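Local atomic coordinates of acetylene hydratase Ahy (Pelobacter acetylenicus, PDB entry 2E7Z), a protein that catalyses the hydration of acetylene to acetaldehyde, a non-redox reaction, at a tungsten-bis(molybdopterin guanine dinucleotide) centre in an enzyme that also carries a [4Fe-4S] cluster. Residues 96-101 / 403-408; 143-148 / 357-362; 329-334 / 465-470; 338-343 / 378-383. All coordinates share one frame; numbering follows the deposited sequence. Where two conformers were deposited one is given.

Interaction 1 (96-101 / 403-408); sequences AKYGPE and PYPVKA
K407, whose CG lies over the Y98 ring, has its NZ gripped by the carboxylate of E401 and the backbone O of N432; a weak third bond takes NZ to a water that in turn donates to the Y98 hydroxyl. The methylene part of the same lysine lies across the phenol. K407 CG sits 3.9 Å from the centroid of the Y98 ring, 19° off the ring normal, in a CH-pi contact offset toward the rim. The lysine chain is bent at chi2 (-73°), which turns CD; CE lies 4.0 Å from Y98 OH. The opposite face of the ring carries K97 CG over its centre, which holds the phenol between two aliphatic chains. P405 comes at about a right angle to the tyrosine, its CG 3.5 Å from Y98 CD1. An alanine at Y98 would probably leave P405 CG and the aliphatic chain of K407 without their aromatic partner and the bridging water without its phenol acceptor. A second water joins the backbones, donating to Y98 O at 2.7 Å and to P405 O at 2.9 Å. Farther along, E101 CG packs 3.6 Å from Y404 CE1. The polar ends of that pair turn elsewhere, E101 to a salt bridge with K347 and the Y404 hydroxyl to L350 O and N130. Helix 80-98 ends at G99, with positive phi. Its I94 touches K407, and both L91 and I94 touch A408 at the start of strand 408-412, which runs parallel to strand 103-107 in a mixed sheet, as in an alpha/beta layer.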
loop_
_atom_site.group_PDB
_atom_site.type_symbol
_atom_site.label_atom_id
_atom_site.label_comp_id
_atom_site.label_asym_id
_atom_site.label_seq_id
_atom_site.Cartn_x
_atom_site.Cartn_y
_atom_site.Cartn_z
ATOM N N ALA A 96 7.590 -6.409 30.492
ATOM C CA ALA A 96 7.562 -6.156 31.942
ATOM C C ALA A 96 8.189 -4.802 32.267
ATOM O O ALA A 96 7.779 -4.134 33.203
ATOM C CB ALA A 96 8.287 -7.255 32.669
ATOM N N LYS A 97 9.212 -4.413 31.506
ATOM C CA LYS A 97 9.958 -3.183 31.778
ATOM C C LYS A 97 9.285 -1.974 31.145
ATOM O O LYS A 97 9.214 -0.907 31.748
ATOM C CB LYS A 97 11.404 -3.309 31.272
ATOM C CG LYS A 97 12.300 -2.112 31.538
ATOM C CD LYS A 97 13.748 -2.457 31.229
ATOM C CE LYS A 97 14.678 -1.280 31.483
ATOM N NZ LYS A 97 16.125 -1.625 31.223
ATOM N N TYR A 98 8.791 -2.148 29.922
ATOM C CA TYR A 98 8.366 -1.018 29.126
ATOM C C TYR A 98 6.878 -1.037 28.742
ATOM O O TYR A 98 6.396 -0.128 28.046
ATOM C CB TYR A 98 9.213 -0.987 27.863
ATOM C CG TYR A 98 10.676 -0.709 28.065
ATOM C CD1 TYR A 98 11.119 0.577 28.410
ATOM C CD2 TYR A 98 11.626 -1.697 27.818
ATOM C CE1 TYR A 98 12.474 0.869 28.536
ATOM C CE2 TYR A 98 12.969 -1.416 27.943
ATOM C CZ TYR A 98 13.388 -0.129 28.293
ATOM O OH TYR A 98 14.734 0.186 28.384
ATOM N N GLY A 99 6.152 -2.071 29.173
ATOM C CA GLY A 99 4.731 -2.151 28.823
ATOM C C GLY A 99 4.529 -2.858 27.484
ATOM O O GLY A 99 5.428 -2.922 26.650
ATOM N N PRO A 100 3.327 -3.400 27.254
ATOM C CA PRO A 100 3.115 -4.087 25.964
ATOM C C PRO A 100 3.168 -3.133 24.765
ATOM O O PRO A 100 3.488 -3.558 23.668
ATOM C CB PRO A 100 1.704 -4.692 26.127
ATOM C CG PRO A 100 1.027 -3.830 27.189
ATOM C CD PRO A 100 2.127 -3.408 28.135
ATOM N N GLU A 101 2.867 -1.858 24.997
ATOM C CA GLU A 101 2.961 -0.843 23.954
ATOM C C GLU A 101 4.388 -0.673 23.428
ATOM O O GLU A 101 4.574 -0.039 22.401
ATOM C CB GLU A 101 2.371 0.493 24.446
ATOM C CG GLU A 101 3.108 1.130 25.613
ATOM C CD GLU A 101 2.585 0.696 26.972
ATOM O OE1 GLU A 101 1.892 -0.339 27.064
ATOM O OE2 GLU A 101 2.886 1.389 27.961
ATOM N N PRO A 403 7.374 9.496 22.541
ATOM C CA PRO A 403 6.912 9.836 23.914
ATOM C C PRO A 403 7.141 8.710 24.920
ATOM O O PRO A 403 7.081 8.945 26.139
ATOM C CB PRO A 403 5.402 10.052 23.723
ATOM C CG PRO A 403 5.064 9.188 22.524
ATOM C CD PRO A 403 6.256 9.309 21.601
ATOM N N TYR A 404 7.401 7.498 24.429
ATOM C CA TYR A 404 7.747 6.391 25.296
ATOM C C TYR A 404 8.526 5.374 24.495
ATOM O O TYR A 404 8.499 5.417 23.257
ATOM C CB TYR A 404 6.499 5.744 25.918
ATOM C CG TYR A 404 5.441 5.250 24.936
ATOM C CD1 TYR A 404 5.592 4.034 24.272
ATOM C CD2 TYR A 404 4.274 5.985 24.725
ATOM C CE1 TYR A 404 4.634 3.573 23.388
ATOM C CE2 TYR A 404 3.299 5.538 23.846
ATOM C CZ TYR A 404 3.499 4.316 23.177
ATOM O OH TYR A 404 2.530 3.812 22.327
ATOM N N PRO A 405 9.253 4.493 25.203
ATOM C CA PRO A 405 10.078 3.560 24.443
ATOM C C PRO A 405 9.344 2.455 23.715
ATOM O O PRO A 405 8.422 1.860 24.237
ATOM C CB PRO A 405 10.994 2.935 25.509
ATOM C CG PRO A 405 10.789 3.697 26.757
ATOM C CD PRO A 405 9.507 4.437 26.651
ATOM N N VAL A 406 9.806 2.179 22.502
ATOM C CA VAL A 406 9.455 0.956 21.774
ATOM C C VAL A 406 10.766 0.179 21.660
ATOM O O VAL A 406 11.783 0.747 21.234
ATOM C CB VAL A 406 8.888 1.269 20.389
ATOM C CG1 VAL A 406 8.783 0.000 19.519
ATOM C CG2 VAL A 406 7.534 1.940 20.533
ATOM N N LYS A 407 10.765 -1.070 22.124
ATOM C CA LYS A 407 11.990 -1.828 22.322
ATOM C C LYS A 407 11.943 -3.210 21.727
ATOM O O LYS A 407 12.987 -3.856 21.693
ATOM C CB LYS A 407 12.313 -1.925 23.829
ATOM C CG LYS A 407 12.762 -0.573 24.390
ATOM C CD LYS A 407 14.168 -0.208 23.923
ATOM C CE LYS A 407 14.583 1.113 24.539
ATOM N NZ LYS A 407 15.944 1.410 24.097
ATOM N N ALA A 408 10.774 -3.668 21.277
ATOM C CA ALA A 408 10.680 -4.897 20.483
ATOM C C ALA A 408 10.045 -4.555 19.145
ATOM O O ALA A 408 9.098 -3.772 19.117
ATOM C CB ALA A 408 9.865 -5.990 21.189
HETATM O O HOH W 1 7.109 2.134 26.768
HETATM O O HOH W 2 16.668 -0.883 26.515
#

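Interaction 2 (143-148 / 357-362)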
loop_
_atom_site.group_PDB
_atom_site.type_symbol
_atom_site.label_atom_id
_atom_site.label_comp_id
_atom_site.label_asym_id
_atom_site.label_seq_id
_atom_site.Cartn_x
_atom_site.Cartn_y
_atom_site.Cartn_z
ATOM N N ALA A 143 -8.248 4.074 2.501
ATOM C CA ALA A 143 -9.437 3.544 3.137
ATOM C C ALA A 143 -9.920 4.443 4.274
ATOM O O ALA A 143 -11.118 4.643 4.416
ATOM C CB ALA A 143 -9.200 2.099 3.624
ATOM N N GLY A 144 -9.004 5.010 5.064
ATOM C CA GLY A 144 -9.415 5.970 6.106
ATOM C C GLY A 144 -10.168 7.172 5.535
ATOM O O GLY A 144 -11.210 7.582 6.064
ATOM N N VAL A 145 -9.638 7.731 4.450
ATOM C CA VAL A 145 -10.268 8.884 3.805
ATOM C C VAL A 145 -11.632 8.493 3.218
ATOM O O VAL A 145 -12.620 9.217 3.363
ATOM C CB VAL A 145 -9.372 9.530 2.747
ATOM C CG1 VAL A 145 -10.096 10.722 2.105
ATOM C CG2 VAL A 145 -8.060 10.027 3.363
ATOM N N HIS A 146 -11.681 7.341 2.552
ATOM C CA HIS A 146 -12.967 6.853 2.025
ATOM C C HIS A 146 -13.967 6.654 3.139
ATOM O O HIS A 146 -15.149 6.951 2.992
ATOM C CB HIS A 146 -12.793 5.518 1.308
ATOM C CG HIS A 146 -12.229 5.626 -0.069
ATOM N ND1 HIS A 146 -12.685 4.848 -1.114
ATOM C CD2 HIS A 146 -11.206 6.364 -0.563
ATOM C CE1 HIS A 146 -11.982 5.123 -2.198
ATOM N NE2 HIS A 146 -11.075 6.038 -1.887
ATOM N N ARG A 147 -13.501 6.174 4.282
ATOM C CA ARG A 147 -14.396 5.883 5.390
ATOM C C ARG A 147 -15.010 7.120 6.021
ATOM O O ARG A 147 -16.210 7.147 6.328
ATOM C CB ARG A 147 -13.680 5.052 6.413
ATOM C CG ARG A 147 -13.582 3.635 5.926
ATOM C CD ARG A 147 -13.006 2.787 6.969
ATOM N NE ARG A 147 -13.914 2.630 8.103
ATOM C CZ ARG A 147 -13.569 2.081 9.255
ATOM N NH1 ARG A 147 -12.310 1.609 9.420
ATOM N NH2 ARG A 147 -14.492 1.977 10.210
ATOM N N VAL A 148 -14.226 8.174 6.179
ATOM C CA VAL A 148 -14.831 9.411 6.704
ATOM C C VAL A 148 -15.804 10.041 5.705
ATOM O O VAL A 148 -16.728 10.785 6.093
ATOM C CB VAL A 148 -13.791 10.462 7.173
ATOM C CG1 VAL A 148 -12.856 9.848 8.213
ATOM C CG2 VAL A 148 -13.014 11.078 6.002
ATOM N N TYR A 357 -0.418 12.756 14.436
ATOM C CA TYR A 357 -1.329 12.561 13.318
ATOM C C TYR A 357 -2.371 11.503 13.686
ATOM O O TYR A 357 -2.312 10.349 13.237
ATOM C CB TYR A 357 -0.567 12.186 12.056
ATOM C CG TYR A 357 0.380 13.263 11.654
ATOM C CD1 TYR A 357 -0.053 14.308 10.856
ATOM C CD2 TYR A 357 1.735 13.211 12.029
ATOM C CE1 TYR A 357 0.811 15.320 10.470
ATOM C CE2 TYR A 357 2.606 14.217 11.658
ATOM C CZ TYR A 357 2.131 15.278 10.888
ATOM O OH TYR A 357 2.998 16.279 10.512
ATOM N N PRO A 358 -3.316 11.886 14.543
ATOM C CA PRO A 358 -4.277 10.912 15.074
ATOM C C PRO A 358 -5.264 10.310 14.061
ATOM O O PRO A 358 -5.901 9.309 14.361
ATOM C CB PRO A 358 -5.036 11.733 16.148
ATOM C CG PRO A 358 -4.888 13.145 15.662
ATOM C CD PRO A 358 -3.490 13.215 15.169
ATOM N N PHE A 359 -5.454 10.938 12.909
ATOM C CA PHE A 359 -6.509 10.486 11.972
ATOM C C PHE A 359 -6.604 8.945 11.833
ATOM O O PHE A 359 -7.649 8.350 12.048
ATOM C CB PHE A 359 -6.329 11.173 10.618
ATOM C CG PHE A 359 -7.252 10.665 9.527
ATOM C CD1 PHE A 359 -8.536 10.207 9.823
ATOM C CD2 PHE A 359 -6.852 10.711 8.210
ATOM C CE1 PHE A 359 -9.378 9.717 8.814
ATOM C CE2 PHE A 359 -7.698 10.252 7.183
ATOM C CZ PHE A 359 -8.965 9.751 7.499
ATOM N N LEU A 360 -5.497 8.297 11.479
ATOM C CA LEU A 360 -5.545 6.873 11.143
ATOM C C LEU A 360 -5.427 5.924 12.344
ATOM O O LEU A 360 -5.476 4.688 12.195
ATOM C CB LEU A 360 -4.506 6.574 10.057
ATOM C CG LEU A 360 -4.774 7.235 8.681
ATOM C CD1 LEU A 360 -3.580 7.140 7.741
ATOM C CD2 LEU A 360 -6.097 6.712 8.024
ATOM N N THR A 361 -5.289 6.509 13.534
ATOM C CA THR A 361 -5.276 5.759 14.778
ATOM C C THR A 361 -6.668 5.346 15.214
ATOM O O THR A 361 -7.665 5.842 14.679
ATOM C CB THR A 361 -4.617 6.529 15.942
ATOM O OG1 THR A 361 -5.502 7.606 16.342
ATOM C CG2 THR A 361 -3.218 7.066 15.570
ATOM N N TYR A 362 -6.737 4.465 16.207
ATOM C CA TYR A 362 -8.031 4.190 16.860
ATOM C C TYR A 362 -8.767 5.468 17.222
ATOM O O TYR A 362 -9.998 5.561 17.039
ATOM C CB TYR A 362 -7.861 3.410 18.143
ATOM C CG TYR A 362 -7.484 1.963 17.964
ATOM C CD1 TYR A 362 -8.441 1.024 17.572
ATOM C CD2 TYR A 362 -6.187 1.527 18.247
ATOM C CE1 TYR A 362 -8.108 -0.324 17.443
ATOM C CE2 TYR A 362 -5.824 0.172 18.089
ATOM C CZ TYR A 362 -6.798 -0.738 17.705
ATOM O OH TYR A 362 -6.504 -2.068 17.590
#
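F359 carries this buried meeting between helix 140-150 and the loop ahead of helix 362-365, touching V145, V148 and the G144 backbone. Its apolar contacts are with the two valines, which lie three residues, not quite a turn, apart. Chi1 (173°) sets F359 CG anti to the backbone N, and the ring beyond it reaches the helix. V148 CG1 approaches obliquely, 3.5 Å from F359 CE1, while V145 CG2 lies in the ring plane at its edge, 3.8 Å from F359 CE2. Beyond the segments the hydrophobic cluster continues: F359 meets F566 edge-to-face, V148 also touches V565 and F566 of helix 564-569, and V145 rests on I304 of helix 300-314.

No hydrogen bond crosses the contact; the loop has its own. T361 is the N-cap of helix 362-365, with OG1 bonded to G364 N. P358 O accepts twice, from T361 OG1 at 2.6 Å, on a lone pair in the carbonyl plane, and from T361 N at 3.0 Å. On the other side, helix 140-150 follows C138, the tungsten ligand, whose side chain is about 11 Å from that of L360.

The remaining contacts are with the helix backbone itself. F359 CZ points at the peptide of G144, 3.4 Å from G144 O, with that oxygen near the ring plane. L360 CD2 reaches G144 CA at 3.9 Å and also covers one face of the F359 ring, toward its rim. A beta carbon at G144 would fall only 2.4 Å from L360 CD2, so this close approach to the helix depends on glycine.

Interaction 3 (329-334 / 465-470)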
loop_
_atom_site.group_PDB
_atom_site.type_symbol
_atom_site.label_atom_id
_atom_site.label_comp_id
_atom_site.label_asym_id
_atom_site.label_seq_id
_atom_site.Cartn_x
_atom_site.Cartn_y
_atom_site.Cartn_z
ATOM N N SER A 329 -19.648 -11.374 3.141
ATOM C CA SER A 329 -20.894 -11.849 3.726
ATOM C C SER A 329 -20.899 -13.326 4.086
ATOM O O SER A 329 -21.695 -13.740 4.925
ATOM C CB SER A 329 -22.089 -11.541 2.788
ATOM O OG SER A 329 -21.906 -12.228 1.554
ATOM N N ASP A 330 -20.011 -14.119 3.480
ATOM C CA ASP A 330 -20.028 -15.589 3.659
ATOM C C ASP A 330 -19.086 -16.037 4.785
ATOM O O ASP A 330 -19.110 -17.214 5.150
ATOM C CB ASP A 330 -19.503 -16.306 2.398
ATOM C CG ASP A 330 -20.445 -16.250 1.203
ATOM O OD1 ASP A 330 -21.675 -16.006 1.359
ATOM O OD2 ASP A 330 -19.915 -16.485 0.084
ATOM N N LEU A 331 -18.247 -15.136 5.307
ATOM C CA LEU A 331 -17.076 -15.517 6.119
ATOM C C LEU A 331 -17.093 -14.865 7.502
ATOM O O LEU A 331 -17.746 -13.824 7.696
ATOM C CB LEU A 331 -15.785 -15.104 5.377
ATOM C CG LEU A 331 -15.651 -15.500 3.915
ATOM C CD1 LEU A 331 -14.349 -14.919 3.328
ATOM C CD2 LEU A 331 -15.696 -17.036 3.797
ATOM N N VAL A 332 -16.377 -15.453 8.457
ATOM C CA VAL A 332 -16.171 -14.779 9.739
ATOM C C VAL A 332 -15.278 -13.573 9.497
ATOM O O VAL A 332 -14.188 -13.718 8.975
ATOM C CB VAL A 332 -15.522 -15.703 10.779
ATOM C CG1 VAL A 332 -15.284 -14.953 12.077
ATOM C CG2 VAL A 332 -16.413 -16.928 11.015
ATOM N N PRO A 333 -15.742 -12.357 9.822
ATOM C CA PRO A 333 -14.900 -11.172 9.520
ATOM C C PRO A 333 -13.512 -11.224 10.170
ATOM O O PRO A 333 -13.363 -11.554 11.358
ATOM C CB PRO A 333 -15.738 -9.981 10.043
ATOM C CG PRO A 333 -17.132 -10.504 9.958
ATOM C CD PRO A 333 -17.032 -11.963 10.401
ATOM N N ILE A 334 -12.511 -10.851 9.386
ATOM C CA ILE A 334 -11.161 -10.685 9.931
ATOM C C ILE A 334 -11.221 -9.687 11.101
ATOM O O ILE A 334 -10.554 -9.865 12.122
ATOM C CB ILE A 334 -10.232 -10.192 8.834
ATOM C CG1 ILE A 334 -9.942 -11.342 7.844
ATOM C CG2 ILE A 334 -8.940 -9.600 9.398
ATOM C CD1 ILE A 334 -9.185 -10.919 6.576
ATOM N N VAL A 465 -7.542 -18.589 1.532
ATOM C CA VAL A 465 -8.890 -18.080 1.335
ATOM C C VAL A 465 -8.811 -16.561 1.359
ATOM O O VAL A 465 -8.254 -15.976 2.284
ATOM C CB VAL A 465 -9.843 -18.575 2.459
ATOM C CG1 VAL A 465 -11.174 -17.790 2.481
ATOM C CG2 VAL A 465 -10.110 -20.068 2.300
ATOM N N GLN A 466 -9.390 -15.936 0.337
ATOM C CA GLN A 466 -9.473 -14.472 0.272
ATOM C C GLN A 466 -10.882 -14.023 0.647
ATOM O O GLN A 466 -11.797 -14.842 0.695
ATOM C CB GLN A 466 -9.161 -14.013 -1.150
ATOM C CG GLN A 466 -7.708 -14.282 -1.503
ATOM C CD GLN A 466 -7.254 -13.566 -2.757
ATOM O OE1 GLN A 466 -7.976 -13.539 -3.743
ATOM N NE2 GLN A 466 -6.039 -12.989 -2.723
ATOM N N PRO A 467 -11.091 -12.709 0.865
ATOM C CA PRO A 467 -10.100 -11.628 0.750
ATOM C C PRO A 467 -9.293 -11.381 2.023
ATOM O O PRO A 467 -9.819 -11.542 3.129
ATOM C CB PRO A 467 -10.974 -10.407 0.447
ATOM C CG PRO A 467 -12.272 -10.685 1.217
ATOM C CD PRO A 467 -12.458 -12.203 1.113
ATOM N N ASN A 468 -8.025 -10.997 1.854
ATOM C CA ASN A 468 -7.182 -10.652 2.992
ATOM C C ASN A 468 -6.910 -9.177 3.205
ATOM O O ASN A 468 -6.161 -8.787 4.107
ATOM C CB ASN A 468 -5.937 -11.489 2.918
ATOM C CG ASN A 468 -6.277 -12.955 3.128
ATOM O OD1 ASN A 468 -6.182 -13.783 2.212
ATOM N ND2 ASN A 468 -6.780 -13.259 4.320
ATOM N N TRP A 469 -7.592 -8.374 2.387
ATOM C CA TRP A 469 -7.853 -6.983 2.717
ATOM C C TRP A 469 -9.355 -6.917 2.906
ATOM O O TRP A 469 -10.123 -7.074 1.945
ATOM C CB TRP A 469 -7.419 -6.056 1.580
ATOM C CG TRP A 469 -5.928 -5.761 1.521
ATOM C CD1 TRP A 469 -5.025 -5.840 2.539
ATOM C CD2 TRP A 469 -5.209 -5.287 0.378
ATOM N NE1 TRP A 469 -3.783 -5.443 2.097
ATOM C CE2 TRP A 469 -3.869 -5.110 0.770
ATOM C CE3 TRP A 469 -5.566 -5.022 -0.953
ATOM C CZ2 TRP A 469 -2.889 -4.674 -0.112
ATOM C CZ3 TRP A 469 -4.586 -4.594 -1.823
ATOM C CH2 TRP A 469 -3.272 -4.417 -1.404
ATOM N N GLU A 470 -9.767 -6.728 4.153
ATOM C CA GLU A 470 -11.190 -6.777 4.471
ATOM C C GLU A 470 -11.891 -5.569 3.905
ATOM O O GLU A 470 -11.541 -4.419 4.212
ATOM C CB GLU A 470 -11.374 -6.911 5.974
ATOM C CG GLU A 470 -12.844 -6.992 6.398
ATOM C CD GLU A 470 -13.132 -8.081 7.429
ATOM O OE1 GLU A 470 -13.161 -9.271 7.049
ATOM O OE2 GLU A 470 -13.366 -7.761 8.619
#
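I334 N donates to E470 OE1 at 2.9 Å, the one hydrogen bond that joins the two loops. It is moderately bent, with an N-H...O angle of 144°, and meets the carboxylate on the syn side, 26° out of its plane. E470 has CG anti to the backbone N (chi1 -179°), the chain then bent at chi2. The aliphatic parts close round the same group: I334 CB is 3.6 Å from E470 OE1, and P333 CB is 3.5 Å from E470 OE2. The side chains of I334 and E470 run alongside in opposite senses, and I334 CD1 lies 3.6 Å from P467 O. L331 meets P467 tip to tip, with its CD1 4.0 Å from P467 CD and 3.7 Å from Q466 O; a cis peptide bond precedes this proline.

In the next shell, E470 OE2 is hydrogen-bonded to S335 OG, which fixes the second carboxylate oxygen. R520 of helix 513-520 backs the contact, bonding to V332 O and making a long, weak ion pair with E470 OE1. An alanine in place of E470 would probably leave the I334 amide and the S335 hydroxyl without this acceptor and open a gap beside P333.

P333 occupies the N-cap position of helix 334-337, and the buried carboxylate supplies an acceptor at the start of that helix. The N-terminal end of helix 334-337, together with the more distant R520, would be expected to favour the ionised form of E470.

Interaction 4 (338-343 / 378-383)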
loop_
_atom_site.group_PDB
_atom_site.type_symbol
_atom_site.label_atom_id
_atom_site.label_comp_id
_atom_site.label_asym_id
_atom_site.label_seq_id
_atom_site.Cartn_x
_atom_site.Cartn_y
_atom_site.Cartn_z
ATOM N N GLN A 338 -9.735 -10.231 14.899
ATOM C CA GLN A 338 -8.715 -9.320 15.443
ATOM C C GLN A 338 -8.981 -8.841 16.887
ATOM O O GLN A 338 -8.055 -8.398 17.546
ATOM C CB GLN A 338 -8.527 -8.113 14.531
ATOM C CG GLN A 338 -7.932 -8.484 13.193
ATOM C CD GLN A 338 -7.776 -7.316 12.248
ATOM O OE1 GLN A 338 -8.629 -6.409 12.252
ATOM N NE2 GLN A 338 -6.717 -7.323 11.398
ATOM N N MET A 339 -10.239 -8.890 17.361
ATOM C CA MET A 339 -10.562 -8.586 18.777
ATOM C C MET A 339 -10.039 -7.231 19.181
ATOM O O MET A 339 -9.471 -7.077 20.268
ATOM C CB MET A 339 -9.980 -9.665 19.690
ATOM C CG MET A 339 -10.745 -10.942 19.610
ATOM S SD MET A 339 -10.104 -12.230 20.725
ATOM C CE MET A 339 -10.129 -11.410 22.334
ATOM N N HIS A 340 -10.285 -6.223 18.336
ATOM C CA HIS A 340 -10.011 -4.835 18.735
ATOM C C HIS A 340 -10.726 -4.393 20.006
ATOM O O HIS A 340 -10.198 -3.578 20.748
ATOM C CB HIS A 340 -10.365 -3.884 17.599
ATOM C CG HIS A 340 -9.555 -4.132 16.367
ATOM N ND1 HIS A 340 -8.215 -3.820 16.281
ATOM C CD2 HIS A 340 -9.900 -4.681 15.178
ATOM C CE1 HIS A 340 -7.766 -4.166 15.082
ATOM N NE2 HIS A 340 -8.769 -4.680 14.385
ATOM N N GLU A 341 -11.883 -4.965 20.270
ATOM C CA GLU A 341 -12.564 -4.514 21.480
ATOM C C GLU A 341 -11.806 -4.925 22.732
ATOM O O GLU A 341 -11.879 -4.198 23.736
ATOM C CB GLU A 341 -14.043 -4.905 21.525
ATOM C CG GLU A 341 -14.779 -4.281 22.696
ATOM C CD GLU A 341 -15.015 -2.791 22.533
ATOM O OE1 GLU A 341 -15.715 -2.409 21.583
ATOM O OE2 GLU A 341 -14.548 -2.005 23.388
ATOM N N ALA A 342 -11.037 -6.009 22.677
ATOM C CA ALA A 342 -10.264 -6.471 23.804
ATOM C C ALA A 342 -9.133 -5.551 24.220
ATOM O O ALA A 342 -8.713 -5.613 25.370
ATOM C CB ALA A 342 -9.723 -7.863 23.568
ATOM N N LEU A 343 -8.603 -4.754 23.291
ATOM C CA LEU A 343 -7.515 -3.844 23.643
ATOM C C LEU A 343 -8.071 -2.700 24.498
ATOM O O LEU A 343 -8.982 -1.988 24.062
ATOM C CB LEU A 343 -6.906 -3.249 22.402
ATOM C CG LEU A 343 -5.693 -2.334 22.567
ATOM C CD1 LEU A 343 -4.516 -3.095 23.160
ATOM C CD2 LEU A 343 -5.329 -1.751 21.233
ATOM N N VAL A 378 -19.941 -4.595 12.550
ATOM C CA VAL A 378 -18.570 -4.691 13.042
ATOM C C VAL A 378 -18.182 -3.307 13.528
ATOM O O VAL A 378 -18.054 -2.385 12.728
ATOM C CB VAL A 378 -17.599 -5.173 11.928
ATOM C CG1 VAL A 378 -16.187 -5.056 12.379
ATOM C CG2 VAL A 378 -17.897 -6.624 11.578
ATOM N N LYS A 379 -18.003 -3.169 14.837
ATOM C CA LYS A 379 -17.679 -1.883 15.447
ATOM C C LYS A 379 -16.324 -1.377 14.975
ATOM O O LYS A 379 -16.171 -0.199 14.643
ATOM C CB LYS A 379 -17.673 -1.998 16.963
ATOM C CG LYS A 379 -17.253 -0.713 17.655
ATOM C CD LYS A 379 -17.432 -0.830 19.149
ATOM C CE LYS A 379 -16.817 0.351 19.842
ATOM N NZ LYS A 379 -16.985 0.219 21.306
ATOM N N TYR A 380 -15.334 -2.272 14.960
ATOM C CA TYR A 380 -13.993 -1.946 14.501
ATOM C C TYR A 380 -13.784 -2.593 13.131
ATOM O O TYR A 380 -13.294 -3.714 13.038
ATOM C CB TYR A 380 -12.933 -2.452 15.493
ATOM C CG TYR A 380 -13.000 -1.748 16.821
ATOM C CD1 TYR A 380 -12.414 -0.498 16.994
ATOM C CD2 TYR A 380 -13.672 -2.326 17.905
ATOM C CE1 TYR A 380 -12.439 0.140 18.203
ATOM C CE2 TYR A 380 -13.733 -1.668 19.134
ATOM C CZ TYR A 380 -13.112 -0.431 19.263
ATOM O OH TYR A 380 -13.095 0.252 20.445
ATOM N N PHE A 381 -14.151 -1.885 12.070
ATOM C CA PHE A 381 -14.147 -2.408 10.718
ATOM C C PHE A 381 -12.744 -2.153 10.228
ATOM O O PHE A 381 -12.360 -1.032 9.940
ATOM C CB PHE A 381 -15.208 -1.659 9.900
ATOM C CG PHE A 381 -15.215 -1.955 8.425
ATOM C CD1 PHE A 381 -14.727 -3.139 7.893
ATOM C CD2 PHE A 381 -15.792 -1.027 7.548
ATOM C CE1 PHE A 381 -14.767 -3.365 6.517
ATOM C CE2 PHE A 381 -15.852 -1.257 6.175
ATOM C CZ PHE A 381 -15.346 -2.434 5.657
ATOM N N HIS A 382 -11.952 -3.227 10.167
ATOM C CA HIS A 382 -10.549 -3.158 9.731
ATOM C C HIS A 382 -10.580 -3.146 8.211
ATOM O O HIS A 382 -10.339 -4.164 7.569
ATOM C CB HIS A 382 -9.778 -4.360 10.263
ATOM C CG HIS A 382 -8.319 -4.305 9.970
ATOM N ND1 HIS A 382 -7.772 -4.893 8.849
ATOM C CD2 HIS A 382 -7.294 -3.740 10.650
ATOM C CE1 HIS A 382 -6.458 -4.718 8.874
ATOM N NE2 HIS A 382 -6.144 -4.009 9.946
ATOM N N ASN A 383 -10.888 -1.982 7.642
ATOM C CA ASN A 383 -11.057 -1.867 6.198
ATOM C C ASN A 383 -9.714 -1.691 5.500
ATOM O O ASN A 383 -9.083 -0.623 5.575
ATOM C CB ASN A 383 -12.012 -0.695 5.967
ATOM C CG ASN A 383 -12.549 -0.575 4.523
ATOM O OD1 ASN A 383 -13.074 0.482 4.183
ATOM N ND2 ASN A 383 -12.439 -1.611 3.697
#
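An inverse gamma turn centred on H382 forms one wall of this contact, and Q338 packs against it, with the H382 side chain about 7 Å from that of the cofactor-binding E109. The Q338 amide stands at 90° to the imidazole plane. Its NE2 lies 3.5 Å above the plane of the H382 ring, over the centre, and its OE1 comes 3.1 Å from H382 CB. That oxygen also accepts from H340 NE2 at 2.7 Å; the bond restrains the amide, although the donor lies well above its plane. H340 CB covers one face of the Y380 ring in a CH-pi contact, 3.9 Å from its centroid. At the more exposed end, K379 reaches out fully extended and its NZ forms a salt bridge, 2.9 Å long, with the syn lone pair of E341 OE1. The same oxygen lies at the edge of the Y380 ring. E341 is seen in two conformers, which makes both its bridge to K379 and its place at the Y380 edge doubtful. Helix 118-126 touches Q338 and H340, and helix 369-376 lies against K379 and Y380.

Interactions 2, 3 and 4 are buried and connected, whereas the centre of interaction 1 lies about 27 Å from the centre of the chain, and that contact is partly buried and bridged by water. Interaction 4 is the hub: Y362 OH of interaction 2 lies 2.8 Å from its H340 ND1, a probable hydrogen bond, and its N383 ND2 lies 3.0 Å from E470 O of interaction 3. Segments 329-334 and 338-343 lie at the two ends of helix 334-337. The chemistry differs with place. Interaction 2 is a largely apolar fit against a helix, interaction 3 buries a carboxylate, and interaction 4 grades from a buried histidine-glutamine contact to a doubtful salt bridge at the exposed E341.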